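Exocyst complex component EXO70 (Saccharomyces cerevisiae, PDB 2PFV) takes part in secretion as a subunit of the exocyst complex, which tethers secretory vesicles to sites of exocytosis, and plays a role in assembling that complex. Local coordinates at residues A[351-356]-A[441-446]; A[412-417]-A[506-511]. All coordinates share one frame; numbering follows the deposited sequence.

Contact 1: A[351-356]-A[441-446]; sequences YTLQNE and HSRLER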
loop_
_atom_site.group_PDB
_atom_site.type_symbol
_atom_site.label_atom_id
_atom_site.label_comp_id
_atom_site.label_asym_id
_atom_site.label_seq_id
_atom_site.Cartn_x
_atom_site.Cartn_y
_atom_site.Cartn_z
ATOM N N TYR A 351 8.289 20.949 -12.878
ATOM C CA TYR A 351 7.742 19.632 -13.176
ATOM C C TYR A 351 7.415 19.542 -14.655
ATOM O O TYR A 351 7.266 20.562 -15.326
ATOM C CB TYR A 351 6.482 19.371 -12.339
ATOM C CG TYR A 351 6.723 19.514 -10.850
ATOM C CD1 TYR A 351 6.691 20.766 -10.238
ATOM C CD2 TYR A 351 7.047 18.405 -10.068
ATOM C CE1 TYR A 351 6.979 20.914 -8.889
ATOM C CE2 TYR A 351 7.340 18.544 -8.715
ATOM C CZ TYR A 351 7.306 19.802 -8.136
ATOM O OH TYR A 351 7.623 19.952 -6.809
ATOM N N THR A 352 7.313 18.322 -15.166
ATOM C CA THR A 352 7.010 18.131 -16.577
ATOM C C THR A 352 5.529 17.847 -16.818
ATOM O O THR A 352 5.130 17.476 -17.922
ATOM C CB THR A 352 7.862 16.990 -17.176
ATOM O OG1 THR A 352 7.714 15.806 -16.383
ATOM C CG2 THR A 352 9.326 17.391 -17.211
ATOM N N LEU A 353 4.712 18.023 -15.785
ATOM C CA LEU A 353 3.280 17.801 -15.920
ATOM C C LEU A 353 2.670 18.885 -16.811
ATOM O O LEU A 353 2.962 20.073 -16.649
ATOM C CB LEU A 353 2.589 17.819 -14.549
ATOM C CG LEU A 353 1.056 17.716 -14.600
ATOM C CD1 LEU A 353 0.640 16.428 -15.300
ATOM C CD2 LEU A 353 0.485 17.761 -13.190
ATOM N N GLN A 354 1.836 18.465 -17.757
ATOM C CA GLN A 354 1.176 19.396 -18.664
ATOM C C GLN A 354 -0.325 19.131 -18.687
ATOM O O GLN A 354 -0.760 17.993 -18.885
ATOM C CB GLN A 354 1.743 19.266 -20.081
ATOM C CG GLN A 354 3.212 19.640 -20.193
ATOM C CD GLN A 354 3.704 19.665 -21.629
ATOM O OE1 GLN A 354 3.550 18.693 -22.369
ATOM N NE2 GLN A 354 4.303 20.781 -22.028
ATOM N N ASN A 355 -1.107 20.186 -18.470
ATOM C CA ASN A 355 -2.562 20.084 -18.465
ATOM C C ASN A 355 -3.027 19.453 -19.773
ATOM O O ASN A 355 -3.475 20.151 -20.685
ATOM C CB ASN A 355 -3.181 21.470 -18.299
ATOM N N GLU A 356 -2.907 18.133 -19.858
ATOM C CA GLU A 356 -3.296 17.398 -21.053
ATOM C C GLU A 356 -4.577 16.626 -20.787
ATOM O O GLU A 356 -4.803 15.562 -21.367
ATOM C CB GLU A 356 -2.182 16.442 -21.462
ATOM N N HIS A 441 6.355 7.951 -19.530
ATOM C CA HIS A 441 7.521 7.954 -20.402
ATOM C C HIS A 441 7.603 9.264 -21.172
ATOM O O HIS A 441 8.688 9.713 -21.529
ATOM C CB HIS A 441 7.445 6.788 -21.388
ATOM C CG HIS A 441 7.743 5.456 -20.775
ATOM N ND1 HIS A 441 9.011 5.089 -20.376
ATOM C CD2 HIS A 441 6.942 4.399 -20.501
ATOM C CE1 HIS A 441 8.977 3.863 -19.885
ATOM N NE2 HIS A 441 7.734 3.420 -19.950
ATOM N N SER A 442 6.449 9.873 -21.420
ATOM C CA SER A 442 6.388 11.131 -22.152
ATOM C C SER A 442 6.986 12.272 -21.339
ATOM O O SER A 442 7.717 13.099 -21.876
ATOM C CB SER A 442 4.940 11.464 -22.515
ATOM O OG SER A 442 4.342 10.392 -23.225
ATOM N N ARG A 443 6.672 12.322 -20.050
ATOM C CA ARG A 443 7.213 13.373 -19.198
ATOM C C ARG A 443 8.720 13.194 -19.039
ATOM O O ARG A 443 9.454 14.171 -18.897
ATOM C CB ARG A 443 6.535 13.355 -17.831
ATOM C CG ARG A 443 5.093 13.827 -17.868
ATOM C CD ARG A 443 4.455 13.808 -16.488
ATOM N NE ARG A 443 5.209 14.603 -15.523
ATOM C CZ ARG A 443 4.787 14.883 -14.293
ATOM N NH1 ARG A 443 3.612 14.439 -13.873
ATOM N NH2 ARG A 443 5.548 15.591 -13.472
ATOM N N LEU A 444 9.173 11.942 -19.075
ATOM C CA LEU A 444 10.588 11.628 -18.955
ATOM C C LEU A 444 11.344 12.113 -20.193
ATOM O O LEU A 444 12.460 12.628 -20.085
ATOM C CB LEU A 444 10.774 10.117 -18.762
ATOM C CG LEU A 444 12.183 9.509 -18.831
ATOM C CD1 LEU A 444 13.189 10.370 -18.067
ATOM C CD2 LEU A 444 12.140 8.087 -18.265
ATOM N N GLU A 445 10.743 11.956 -21.371
ATOM C CA GLU A 445 11.389 12.415 -22.596
ATOM C C GLU A 445 11.452 13.935 -22.568
ATOM O O GLU A 445 12.430 14.533 -23.007
ATOM C CB GLU A 445 10.616 11.963 -23.839
ATOM C CG GLU A 445 10.474 10.458 -23.966
ATOM C CD GLU A 445 11.795 9.727 -23.779
ATOM O OE1 GLU A 445 12.707 9.902 -24.617
ATOM O OE2 GLU A 445 11.916 8.978 -22.781
ATOM N N ARG A 446 10.397 14.568 -22.071
ATOM C CA ARG A 446 10.410 16.019 -21.994
ATOM C C ARG A 446 11.513 16.419 -21.029
ATOM O O ARG A 446 12.182 17.426 -21.225
ATOM C CB ARG A 446 9.054 16.572 -21.523
ATOM C CG ARG A 446 7.932 16.468 -22.570
ATOM C CD ARG A 446 6.850 17.537 -22.373
ATOM N NE ARG A 446 5.968 17.300 -21.228
ATOM C CZ ARG A 446 5.067 16.318 -21.159
ATOM N NH1 ARG A 446 4.924 15.464 -22.166
ATOM N NH2 ARG A 446 4.286 16.208 -20.092
#
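Thr-352 is gripped through both its hydroxyl and its carbonyl by two arginines about one turn apart on the same side of helix 439-471, Arg-443 and Arg-446. The NE of Arg-443 donates to Thr-352 OG1 at 2.9 Å; the bond is almost straight (174°) and lies in the plane of the guanidinium, so the hydroxyl sits at that group's edge. With chi1 at 53°, OG1 stands between the backbone N and the carbonyl carbon of its own residue and faces the incoming N-H. The NH2 of Arg-446 meets Thr-352 O at 2.7 Å, close to the line of the C=O bond and tilted somewhat from the guanidinium plane.

Each guanidinium is also covered over a face. Leu-353 N lies over one face of Arg-443, offset toward the rim and 3.5 Å from CZ; it and the guanidinium nitrogens are all donors, and no hydrogen bond forms. Leu-353 CB touches NH1 at 3.6 Å. Over Arg-446 the side-chain amide of Gln-354 lies nearly parallel, the two planes 19° apart, with OE1 centred above the group and 3.1 Å from CZ. OE1 sits over the plane rather than at an N-H, so no hydrogen bond forms, although the amide oxygen probably still favours the positive charge. The other face of Arg-446 looks toward CA of Arg-443.

Farther out, Arg-443 NH2 makes salt bridges to Asp-373 and Asp-376, and Asp-376 also accepts a hydrogen bond from Thr-352 N. The same acidic side chain thus probably helps position both partners of the central bond. The irregular loop that follows helix 326-332 is thereby pinned across helices 439-471 and 363-390, in a fold without strands.

Contact 2: A[412-417]-A[506-511]; sequences IGFFIL and YKLSDP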
loop_
_atom_site.group_PDB
_atom_site.type_symbol
_atom_site.label_atom_id
_atom_site.label_comp_id
_atom_site.label_asym_id
_atom_site.label_seq_id
_atom_site.Cartn_x
_atom_site.Cartn_y
_atom_site.Cartn_z
ATOM N N ILE A 412 26.152 21.310 -16.622
ATOM C CA ILE A 412 25.009 20.934 -15.821
ATOM C C ILE A 412 24.089 20.010 -16.617
ATOM O O ILE A 412 23.625 18.993 -16.101
ATOM C CB ILE A 412 24.247 22.194 -15.362
ATOM C CG1 ILE A 412 25.125 22.986 -14.387
ATOM C CG2 ILE A 412 22.929 21.805 -14.712
ATOM C CD1 ILE A 412 24.600 24.391 -14.065
ATOM N N GLY A 413 23.830 20.360 -17.872
ATOM C CA GLY A 413 22.969 19.528 -18.696
ATOM C C GLY A 413 23.489 18.099 -18.729
ATOM O O GLY A 413 22.732 17.148 -18.562
ATOM N N PHE A 414 24.794 17.967 -18.939
ATOM C CA PHE A 414 25.473 16.677 -18.994
ATOM C C PHE A 414 25.320 15.925 -17.676
ATOM O O PHE A 414 24.996 14.738 -17.656
ATOM C CB PHE A 414 26.958 16.891 -19.290
ATOM C CG PHE A 414 27.748 15.622 -19.367
ATOM C CD1 PHE A 414 27.555 14.732 -20.421
ATOM C CD2 PHE A 414 28.681 15.308 -18.382
ATOM C CE1 PHE A 414 28.275 13.550 -20.495
ATOM C CE2 PHE A 414 29.410 14.122 -18.446
ATOM C CZ PHE A 414 29.206 13.242 -19.506
ATOM N N PHE A 415 25.564 16.623 -16.576
ATOM C CA PHE A 415 25.449 16.046 -15.243
ATOM C C PHE A 415 24.058 15.446 -15.046
ATOM O O PHE A 415 23.917 14.278 -14.672
ATOM C CB PHE A 415 25.737 17.141 -14.202
ATOM C CG PHE A 415 25.481 16.734 -12.772
ATOM C CD1 PHE A 415 26.076 15.591 -12.232
ATOM C CD2 PHE A 415 24.694 17.540 -11.944
ATOM C CE1 PHE A 415 25.896 15.251 -10.884
ATOM C CE2 PHE A 415 24.507 17.213 -10.588
ATOM C CZ PHE A 415 25.114 16.060 -10.058
ATOM N N ILE A 416 23.024 16.235 -15.313
ATOM C CA ILE A 416 21.671 15.733 -15.157
ATOM C C ILE A 416 21.389 14.560 -16.128
ATOM O O ILE A 416 20.771 13.570 -15.746
ATOM C CB ILE A 416 20.630 16.870 -15.371
ATOM C CG1 ILE A 416 20.913 18.039 -14.411
ATOM C CG2 ILE A 416 19.235 16.339 -15.149
ATOM C CD1 ILE A 416 21.005 17.642 -12.932
ATOM N N LEU A 417 21.839 14.664 -17.373
ATOM C CA LEU A 417 21.613 13.580 -18.336
ATOM C C LEU A 417 22.271 12.282 -17.868
ATOM O O LEU A 417 21.655 11.215 -17.943
ATOM C CB LEU A 417 22.144 13.947 -19.724
ATOM C CG LEU A 417 21.267 14.623 -20.792
ATOM C CD1 LEU A 417 19.792 14.356 -20.555
ATOM C CD2 LEU A 417 21.542 16.095 -20.814
ATOM N N TYR A 506 32.797 16.297 -22.134
ATOM C CA TYR A 506 31.630 15.543 -21.684
ATOM C C TYR A 506 31.320 14.355 -22.582
ATOM O O TYR A 506 30.900 14.525 -23.721
ATOM C CB TYR A 506 30.423 16.480 -21.615
ATOM C CG TYR A 506 30.749 17.754 -20.883
ATOM C CD1 TYR A 506 30.985 17.748 -19.505
ATOM C CD2 TYR A 506 30.922 18.948 -21.579
ATOM C CE1 TYR A 506 31.396 18.903 -18.844
ATOM C CE2 TYR A 506 31.333 20.100 -20.931
ATOM C CZ TYR A 506 31.572 20.074 -19.569
ATOM O OH TYR A 506 32.032 21.206 -18.946
ATOM N N LYS A 507 31.525 13.149 -22.063
ATOM C CA LYS A 507 31.268 11.931 -22.836
ATOM C C LYS A 507 29.987 11.233 -22.417
ATOM O O LYS A 507 29.940 10.587 -21.371
ATOM C CB LYS A 507 32.428 10.932 -22.696
ATOM C CG LYS A 507 33.453 10.953 -23.827
ATOM C CD LYS A 507 34.396 12.148 -23.745
ATOM C CE LYS A 507 35.485 12.053 -24.817
ATOM N NZ LYS A 507 36.543 13.091 -24.675
ATOM N N LEU A 508 28.949 11.366 -23.234
ATOM C CA LEU A 508 27.683 10.708 -22.942
ATOM C C LEU A 508 27.870 9.214 -23.173
ATOM O O LEU A 508 28.675 8.805 -24.015
ATOM C CB LEU A 508 26.575 11.247 -23.849
ATOM C CG LEU A 508 26.012 12.612 -23.451
ATOM C CD1 LEU A 508 24.960 13.063 -24.455
ATOM C CD2 LEU A 508 25.405 12.507 -22.055
ATOM N N SER A 509 27.138 8.398 -22.424
ATOM C CA SER A 509 27.256 6.953 -22.567
ATOM C C SER A 509 26.086 6.382 -23.358
ATOM O O SER A 509 26.222 5.382 -24.058
ATOM C CB SER A 509 27.323 6.299 -21.188
ATOM O OG SER A 509 28.351 6.889 -20.404
ATOM N N ASP A 510 24.936 7.036 -23.248
ATOM C CA ASP A 510 23.731 6.599 -23.937
ATOM C C ASP A 510 23.793 6.930 -25.421
ATOM O O ASP A 510 23.885 8.097 -25.808
ATOM C CB ASP A 510 22.509 7.256 -23.294
ATOM C CG ASP A 510 21.197 6.718 -23.829
ATOM O OD1 ASP A 510 20.799 7.092 -24.948
ATOM O OD2 ASP A 510 20.556 5.913 -23.120
ATOM N N PRO A 511 23.743 5.893 -26.276
ATOM C CA PRO A 511 23.790 6.052 -27.732
ATOM C C PRO A 511 22.700 7.014 -28.206
ATOM O O PRO A 511 22.941 7.894 -29.037
ATOM C CB PRO A 511 23.553 4.627 -28.247
ATOM C CG PRO A 511 24.080 3.766 -27.137
ATOM C CD PRO A 511 23.559 4.477 -25.909
#
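The ring of Phe-414 meets the side chains of Tyr-506 and Leu-508 and the main chain of Lys-507, each at a different part. Tyr-506 covers a face: its CB stands 3.6 Å from the centroid of the Phe-414 ring, only 12° from the ring normal, in a CH-pi contact. The tyrosine ring itself is turned oblique to the phenylalanine, with planes at 49° and centroids 5.3 Å apart, and the rings draw closest where Tyr-506 CD1 meets Phe-414 CD2 at 3.5 Å.

At the far edge of the phenylalanine, CZ points at the main chain, 3.3 Å from Lys-507 O, which lies near the ring plane. The weakly positive C-H rim thus faces a carbonyl oxygen, which is probably mildly favourable. Leu-508 runs past Phe-414 in the opposite direction and brings CD2 to within 3.4 Å of CE1; the same methyl lies more loosely beside Leu-417 CB, one turn farther along the helix, at 4.3 Å. Phe-414 gets there with CG anti to its backbone N (chi1 180°), which carries the ring outward from the helix to the loop.

No hydrogen bond crosses between the two segments. Met-455 of helix 439-471 touches both Leu-417 and Leu-508, extending the apolar patch. Beyond it Asp-510 acts as N-cap of helix 511-536, its OD1 accepting from Leu-513 N. In this all-alpha rod, the extended linker joining helices 482-503 and 511-536 packs against a third helix, 409-428, anchored there mainly by the ring of Phe-414 with Leu-417 beside it.

How the contacts relate
Followed from the N terminus, the chain meets the segments in the order 351-356, 412-417, 441-446, 506-511, so the two contacts cross rather than nest. Contact 1 closes a loop that includes helices 363-390 and 409-428 and therefore contains the first segment of contact 2; contact 2 closes one that takes in helices 439-471 and 482-503 and contains the second segment of contact 1. Their centres lie 20 Å apart and their nearest atoms about 8 Å, without touching. Contact 1 fastens a preceding loop to helix 439-471 through polar groups, whereas contact 2 fastens a later linker to helix 409-428 through apolar ones.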